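Local coordinates for protein cytosine deaminase (Klebsiella pneumoniae, PDB 4R85) that probably catalyses the hydrolytic deamination of cytosine and 5-methylcytosine, using an iron(II) centre in an amidohydrolase barrel, at residues F257-K261 with E295-I301; F109-H113 with A370-I374; I301-F305 with F347-S352. The contacts are given in a common frame with arbitrary orientation. Residue numbers count along the deposited sequence, not the author numbering.

Overall arrangement
An amidohydrolase illustrates how a TIM barrel is held together far beyond its catalytic centre. Contact 1 packs two neighbouring helices on the outer shell of the barrel. Contact 3 takes over at Ile301, which the two contacts share; their centres lie 13 Å apart, and Asp297 of contact 1 touches Phe347 and Val303 of contact 3. Contact 3 joins the last barrel strand to a chain turn beside the first strand. The side chain of Cys304 is about 12 Å from the iron, and that of Phe305 about 14 Å from 5-methylcytosine. Contact 2 joins barrel to β-domain; its nearest atoms are about 7 Å from contact 3 and 19 Å from contact 1.

Contact 1: F257-K261 with E295-I301; sequences FRLLK and ELDRAGI
Residues 257-261 form a continuous piece of α-helix, whereas 295-301 take the last turn of a second helix and then leave it. The CA atoms of Phe257 and Leu296 lie 8.0 Å apart and those of Lys261 and Ile301 6.2 Å, so the backbones draw closer where the second helix ends. That end is a Schellman motif: Gly300 adopts phi/psi of 85/19, Gly300 N bonds to Asp297 O at 3.0 Å, and Ile301 N reaches back to Leu296 O, also at 3.0 Å. A CB on Gly300 would collide with Lys261 NZ and with the preceding carbonyl.

Phe257, with chi1 of -98° between wells, carries its ring to the second segment edge first: Ala299 CB, 3.9 Å from Phe257 CD1, and Glu295 O, 3.5 Å from Phe257 CE1, lie at the edge, while Phe257 CZ meets Leu296 CD2 at 3.6 Å. Leu260 (m, t) points toward the second segment and sets CB 3.9 Å from CD1 of Ile301 (m, t). Lys261 closes the solvent side, t, p, t, t, its NZ donating a 2.9 Å hydrogen bond to Gly300 O. Beneath, Phe267 of strand 266-269 touches Leu260, Leu296 and Ile301. Adjacent outer helices meeting over the barrel strand between them in sequence are characteristic of the (β/α)8 TIM barrel of amidohydrolases.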
# COMPACT_ATOMS: atom_id res chain seq x y z
N PHE A 257 -27.73 5.39 7.58
CA PHE A 257 -26.93 6.62 7.54
C PHE A 257 -27.62 7.81 8.21
O PHE A 257 -26.96 8.73 8.70
CB PHE A 257 -26.55 6.99 6.10
CG PHE A 257 -25.17 6.55 5.70
CD1 PHE A 257 -24.29 7.43 5.10
CD2 PHE A 257 -24.75 5.25 5.96
CE1 PHE A 257 -23.02 7.04 4.74
CE2 PHE A 257 -23.47 4.84 5.59
CZ PHE A 257 -22.61 5.73 4.98
N ARG A 258 -28.94 7.81 8.23
CA ARG A 258 -29.65 8.89 8.89
C ARG A 258 -29.39 8.87 10.39
O ARG A 258 -29.15 9.91 11.00
CB ARG A 258 -31.14 8.80 8.57
CG ARG A 258 -31.40 8.89 7.06
CD ARG A 258 -32.82 8.49 6.70
NE ARG A 258 -33.78 9.51 7.09
CZ ARG A 258 -34.06 10.59 6.36
NH1 ARG A 258 -34.96 11.47 6.79
NH2 ARG A 258 -33.44 10.79 5.21
N LEU A 259 -29.42 7.68 10.98
CA LEU A 259 -29.09 7.50 12.39
C LEU A 259 -27.61 7.82 12.62
O LEU A 259 -27.25 8.46 13.60
CB LEU A 259 -29.35 6.05 12.82
CG LEU A 259 -28.80 5.65 14.20
CD1 LEU A 259 -29.33 6.59 15.29
CD2 LEU A 259 -29.16 4.20 14.51
N LEU A 260 -26.75 7.35 11.71
CA LEU A 260 -25.32 7.53 11.91
C LEU A 260 -24.98 9.01 11.98
O LEU A 260 -24.23 9.44 12.86
CB LEU A 260 -24.51 6.84 10.80
CG LEU A 260 -24.60 5.32 10.72
CD1 LEU A 260 -23.59 4.78 9.70
CD2 LEU A 260 -24.36 4.67 12.10
N LYS A 261 -25.57 9.79 11.07
CA LYS A 261 -25.40 11.24 11.08
C LYS A 261 -25.95 11.89 12.36
O LYS A 261 -25.28 12.71 12.98
CB LYS A 261 -26.09 11.87 9.87
CG LYS A 261 -25.89 13.38 9.77
CD LYS A 261 -24.41 13.71 9.72
CE LYS A 261 -24.16 15.18 9.44
NZ LYS A 261 -22.72 15.51 9.64
N GLU A 295 -18.23 7.20 1.53
CA GLU A 295 -19.64 7.51 1.69
C GLU A 295 -19.94 8.15 3.06
O GLU A 295 -20.72 9.12 3.16
CB GLU A 295 -20.48 6.24 1.45
CG GLU A 295 -20.45 5.72 -0.01
CD GLU A 295 -19.12 5.07 -0.45
OE1 GLU A 295 -18.30 4.66 0.42
OE2 GLU A 295 -18.89 4.95 -1.68
N LEU A 296 -19.33 7.62 4.12
CA LEU A 296 -19.42 8.27 5.44
C LEU A 296 -18.92 9.72 5.37
O LEU A 296 -19.58 10.64 5.86
CB LEU A 296 -18.60 7.50 6.46
CG LEU A 296 -19.15 6.11 6.78
CD1 LEU A 296 -18.08 5.22 7.42
CD2 LEU A 296 -20.35 6.25 7.70
N ASP A 297 -17.74 9.91 4.78
CA ASP A 297 -17.12 11.23 4.73
C ASP A 297 -17.98 12.22 3.92
O ASP A 297 -18.15 13.37 4.32
CB ASP A 297 -15.71 11.13 4.14
CG ASP A 297 -15.04 12.48 3.96
OD1 ASP A 297 -15.01 12.99 2.82
OD2 ASP A 297 -14.56 13.05 4.97
N ARG A 298 -18.50 11.77 2.79
CA ARG A 298 -19.40 12.60 1.98
C ARG A 298 -20.66 12.98 2.73
O ARG A 298 -21.23 14.05 2.49
CB ARG A 298 -19.73 11.92 0.65
CG ARG A 298 -18.52 11.80 -0.26
CD ARG A 298 -18.87 11.34 -1.67
NE ARG A 298 -17.67 10.90 -2.37
CZ ARG A 298 -17.39 9.63 -2.67
NH1 ARG A 298 -18.25 8.67 -2.36
NH2 ARG A 298 -16.26 9.33 -3.30
N ALA A 299 -21.09 12.12 3.64
CA ALA A 299 -22.28 12.36 4.45
C ALA A 299 -21.99 13.32 5.61
O ALA A 299 -22.89 13.67 6.36
CB ALA A 299 -22.84 11.03 4.99
N GLY A 300 -20.74 13.73 5.75
CA GLY A 300 -20.36 14.65 6.82
C GLY A 300 -20.06 13.94 8.14
O GLY A 300 -20.07 14.54 9.20
N ILE A 301 -19.80 12.64 8.06
CA ILE A 301 -19.55 11.83 9.25
C ILE A 301 -18.04 11.69 9.39
O ILE A 301 -17.34 11.48 8.40
CB ILE A 301 -20.24 10.46 9.10
CG1 ILE A 301 -21.77 10.65 9.15
CG2 ILE A 301 -19.76 9.45 10.15
CD1 ILE A 301 -22.54 9.43 8.69

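Contact 2: F109-H113 with A370-I374; sequences FGVQH and ANLLI
Two chain segments far apart in sequence can pack against each other without pairing as strands, and here both enter a strand from a loop. Residues 109-113 come off helix 92-108, which ends in a Schellman motif with Gly110 (phi/psi 84/11) as its C-prime residue, and pass into strand 111-119. Residues 370-374 lead into strand 372-375. From CA of Gly110 to His113 against Asn371 to Leu373 the directions differ by 148°, with CA-CA distances of 6.7 Å for Gly110-Leu373 and 8.0 Å for Gln112-Asn371.

Close packing centres on Leu373 (m, t), which points toward the other segment and rests CD1 3.4 Å from Gly110 O. A CB on Gly110 would lie 2.6 Å from this methyl, so the missing side chain makes the room Leu373 occupies; the positive phi by itself also favours glycine. Gln112 (m, t) also points across, its OE1 3.6 Å from Asn371 CB and its NE2 4.2 Å from Leu373 CD2.

The polar ends look past each other to strand 390-395 and just beyond it: Gln112 bonds through NE2 to Ile394 O and through OE1 to Arg395 NH1, while Asn371 OD1 binds His396 N. One water bridges the segments, 2.7 Å from His113 NE2 and accepting from Asn371 ND2 at 3.0 Å.

Pro51 and Phe52 of strand 47-57 touch both sides. The chemistry thus implies a buried seam between barrel and β-domain, in which close packing, one bridging water and hydrogen bonds to consecutive residues 394-396 stand in for direct hydrogen bonds.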
# COMPACT_ATOMS: atom_id res chain seq x y z
N PHE A 109 7.80 7.80 12.89
CA PHE A 109 6.96 8.21 11.78
C PHE A 109 6.00 9.37 12.11
O PHE A 109 4.98 9.55 11.43
CB PHE A 109 6.22 7.00 11.19
CG PHE A 109 7.10 6.12 10.36
CD1 PHE A 109 7.49 6.51 9.09
CD2 PHE A 109 7.55 4.90 10.86
CE1 PHE A 109 8.31 5.70 8.32
CE2 PHE A 109 8.36 4.08 10.10
CZ PHE A 109 8.74 4.48 8.82
N GLY A 110 6.34 10.15 13.13
CA GLY A 110 5.62 11.39 13.42
C GLY A 110 4.35 11.28 14.23
O GLY A 110 3.59 12.25 14.34
N VAL A 111 4.10 10.12 14.82
CA VAL A 111 2.89 9.93 15.61
C VAL A 111 3.10 10.39 17.04
O VAL A 111 4.02 9.93 17.71
CB VAL A 111 2.47 8.45 15.65
CG1 VAL A 111 1.29 8.28 16.58
CG2 VAL A 111 2.12 7.97 14.24
N GLN A 112 2.24 11.30 17.52
CA GLN A 112 2.34 11.77 18.90
C GLN A 112 1.08 11.48 19.72
O GLN A 112 1.02 11.77 20.91
CB GLN A 112 2.65 13.27 18.94
CG GLN A 112 4.04 13.65 18.44
CD GLN A 112 4.38 15.10 18.75
OE1 GLN A 112 3.98 15.63 19.79
NE2 GLN A 112 5.10 15.76 17.84
N HIS A 113 0.06 10.96 19.05
CA HIS A 113 -1.20 10.62 19.69
C HIS A 113 -1.58 9.19 19.34
O HIS A 113 -1.63 8.81 18.16
CB HIS A 113 -2.30 11.60 19.29
CG HIS A 113 -2.02 13.00 19.73
ND1 HIS A 113 -2.24 13.42 21.02
CD2 HIS A 113 -1.50 14.06 19.06
CE1 HIS A 113 -1.89 14.69 21.13
NE2 HIS A 113 -1.43 15.10 19.96
N ALA A 370 2.70 23.26 21.22
CA ALA A 370 3.67 23.23 20.13
C ALA A 370 4.05 21.79 19.79
O ALA A 370 5.18 21.36 20.04
CB ALA A 370 4.90 24.05 20.50
N ASN A 371 3.09 21.06 19.23
CA ASN A 371 3.31 19.72 18.74
C ASN A 371 3.08 19.74 17.24
O ASN A 371 1.96 19.99 16.79
CB ASN A 371 2.31 18.74 19.37
CG ASN A 371 2.35 18.74 20.88
OD1 ASN A 371 3.34 19.15 21.49
ND2 ASN A 371 1.28 18.28 21.51
N LEU A 372 4.13 19.49 16.46
CA LEU A 372 4.02 19.56 15.01
C LEU A 372 5.16 18.84 14.29
O LEU A 372 6.20 18.53 14.88
CB LEU A 372 3.94 21.02 14.55
CG LEU A 372 5.22 21.87 14.67
CD1 LEU A 372 5.15 23.05 13.71
CD2 LEU A 372 5.43 22.37 16.08
N LEU A 373 4.95 18.60 13.00
CA LEU A 373 5.92 17.93 12.16
C LEU A 373 6.26 18.79 10.95
O LEU A 373 5.45 19.61 10.51
CB LEU A 373 5.37 16.60 11.63
CG LEU A 373 4.71 15.63 12.59
CD1 LEU A 373 4.19 14.43 11.82
CD2 LEU A 373 5.67 15.19 13.69
N ILE A 374 7.45 18.59 10.42
CA ILE A 374 7.77 19.10 9.10
C ILE A 374 7.92 17.89 8.17
O ILE A 374 8.75 17.02 8.41
CB ILE A 374 9.06 19.93 9.10
CG1 ILE A 374 8.87 21.19 9.97
CG2 ILE A 374 9.45 20.31 7.68
CD1 ILE A 374 10.12 21.98 10.18
O HOH W 1 -1.08 17.77 19.78

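Contact 3: I301-F305 with F347-S352; sequences INVCF and FVTDNS
The ring of Phe347 (chi1 m) forms the apolar centre. Its CE1 lies 3.9 Å from Val303 CG1, and Val303 O and Cys304 CA approach its edge. Phe305 (chi1 m) puts CD2 3.6 Å from Phe347 CB; the two rings sit obliquely, centroids 5.7 Å apart and planes at 52°. Phe305 CB also reaches Val348 CG1 at 4.3 Å.

The backbones come together at Cys304 and Phe347, whose CA atoms are 4.3 Å apart. Residues 303-305 are extended, while 347-352 pass from a 3-10 turn through Thr349, at the N-cap position though its side chain makes no capping bond, into helix 350-355. Phe305 N donates to Phe347 O at 2.9 Å and 169°, and the backbone of the next residue, Val348, bonds in turn to Val53 of strand 47-57. The turn thus stands between the last and first strands of the TIM barrel, at the seam where the amidohydrolase cylinder closes. The iron ligand Asp308 follows shortly after strand 303-305.

Farther out, Asn351 (chi1 m) points toward the strand, and its ND2 donates to Val303 O at 2.9 Å. Asn302 (chi1 t) answers with ND2 to Asn351 O at 2.8 Å, nearly linear at 176°, and also bonds Asn266. Cys304 CB rests 3.1 Å from Ser352 OG. At the other end, a water donates to Phe305 O at 2.7 Å and accepts from Ser352 OG at 2.6 Å.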
# COMPACT_ATOMS: atom_id res chain seq x y z
N ILE A 301 -19.80 12.64 8.06
CA ILE A 301 -19.55 11.83 9.25
C ILE A 301 -18.04 11.69 9.39
O ILE A 301 -17.34 11.48 8.40
CB ILE A 301 -20.24 10.46 9.10
CG1 ILE A 301 -21.77 10.65 9.15
CG2 ILE A 301 -19.76 9.45 10.15
CD1 ILE A 301 -22.54 9.43 8.69
N ASN A 302 -17.52 11.88 10.60
CA ASN A 302 -16.08 11.82 10.81
C ASN A 302 -15.55 10.39 10.71
O ASN A 302 -15.97 9.52 11.46
CB ASN A 302 -15.71 12.38 12.17
CG ASN A 302 -14.22 12.60 12.32
OD1 ASN A 302 -13.60 13.23 11.47
ND2 ASN A 302 -13.64 12.06 13.38
N VAL A 303 -14.60 10.17 9.80
CA VAL A 303 -13.99 8.85 9.64
C VAL A 303 -12.47 9.02 9.50
O VAL A 303 -12.00 10.06 9.02
CB VAL A 303 -14.60 8.08 8.42
CG1 VAL A 303 -14.39 8.86 7.12
CG2 VAL A 303 -14.06 6.65 8.30
N CYS A 304 -11.70 8.04 9.95
CA CYS A 304 -10.25 8.13 9.82
C CYS A 304 -9.62 6.75 9.66
O CYS A 304 -10.31 5.74 9.76
CB CYS A 304 -9.67 8.88 11.02
SG CYS A 304 -9.95 8.04 12.59
N PHE A 305 -8.31 6.71 9.40
CA PHE A 305 -7.60 5.45 9.16
C PHE A 305 -6.64 5.11 10.29
O PHE A 305 -6.08 6.00 10.93
CB PHE A 305 -6.80 5.52 7.86
CG PHE A 305 -7.63 5.56 6.62
CD1 PHE A 305 -8.59 4.59 6.38
CD2 PHE A 305 -7.44 6.57 5.67
CE1 PHE A 305 -9.36 4.62 5.22
CE2 PHE A 305 -8.21 6.61 4.51
CZ PHE A 305 -9.17 5.64 4.29
N PHE A 347 -7.53 12.32 7.06
CA PHE A 347 -7.87 10.99 7.57
C PHE A 347 -6.85 10.41 8.53
O PHE A 347 -7.11 9.38 9.17
CB PHE A 347 -8.14 10.03 6.41
CG PHE A 347 -9.27 10.48 5.52
CD1 PHE A 347 -10.58 10.47 6.00
CD2 PHE A 347 -9.03 10.96 4.25
CE1 PHE A 347 -11.63 10.91 5.20
CE2 PHE A 347 -10.07 11.40 3.45
CZ PHE A 347 -11.37 11.37 3.92
N VAL A 348 -5.69 11.06 8.64
CA VAL A 348 -4.65 10.60 9.56
C VAL A 348 -4.15 11.71 10.48
O VAL A 348 -3.16 11.53 11.20
CB VAL A 348 -3.48 9.97 8.81
CG1 VAL A 348 -3.96 8.74 8.04
CG2 VAL A 348 -2.84 11.00 7.89
N THR A 349 -4.82 12.85 10.44
CA THR A 349 -4.53 13.94 11.37
C THR A 349 -5.82 14.47 12.03
O THR A 349 -6.25 13.95 13.07
CB THR A 349 -3.73 15.12 10.70
OG1 THR A 349 -4.46 15.65 9.59
CG2 THR A 349 -2.34 14.65 10.24
N ASP A 350 -6.41 15.49 11.43
CA ASP A 350 -7.60 16.16 11.98
C ASP A 350 -8.74 15.23 12.39
O ASP A 350 -9.29 15.36 13.49
CB ASP A 350 -8.16 17.19 11.00
CG ASP A 350 -7.17 18.29 10.66
OD1 ASP A 350 -6.13 18.41 11.34
OD2 ASP A 350 -7.44 19.05 9.70
N ASN A 351 -9.12 14.30 11.50
CA ASN A 351 -10.28 13.47 11.77
C ASN A 351 -9.98 12.50 12.91
O ASN A 351 -10.84 12.21 13.74
CB ASN A 351 -10.67 12.67 10.53
CG ASN A 351 -11.20 13.55 9.42
OD1 ASN A 351 -11.12 14.78 9.48
ND2 ASN A 351 -11.75 12.92 8.38
N SER A 352 -8.76 12.00 12.93
CA SER A 352 -8.31 11.11 14.00
C SER A 352 -8.25 11.83 15.35
O SER A 352 -8.63 11.27 16.39
CB SER A 352 -6.95 10.53 13.63
OG SER A 352 -7.02 9.84 12.41
O HOH W 2 -4.98 8.36 11.77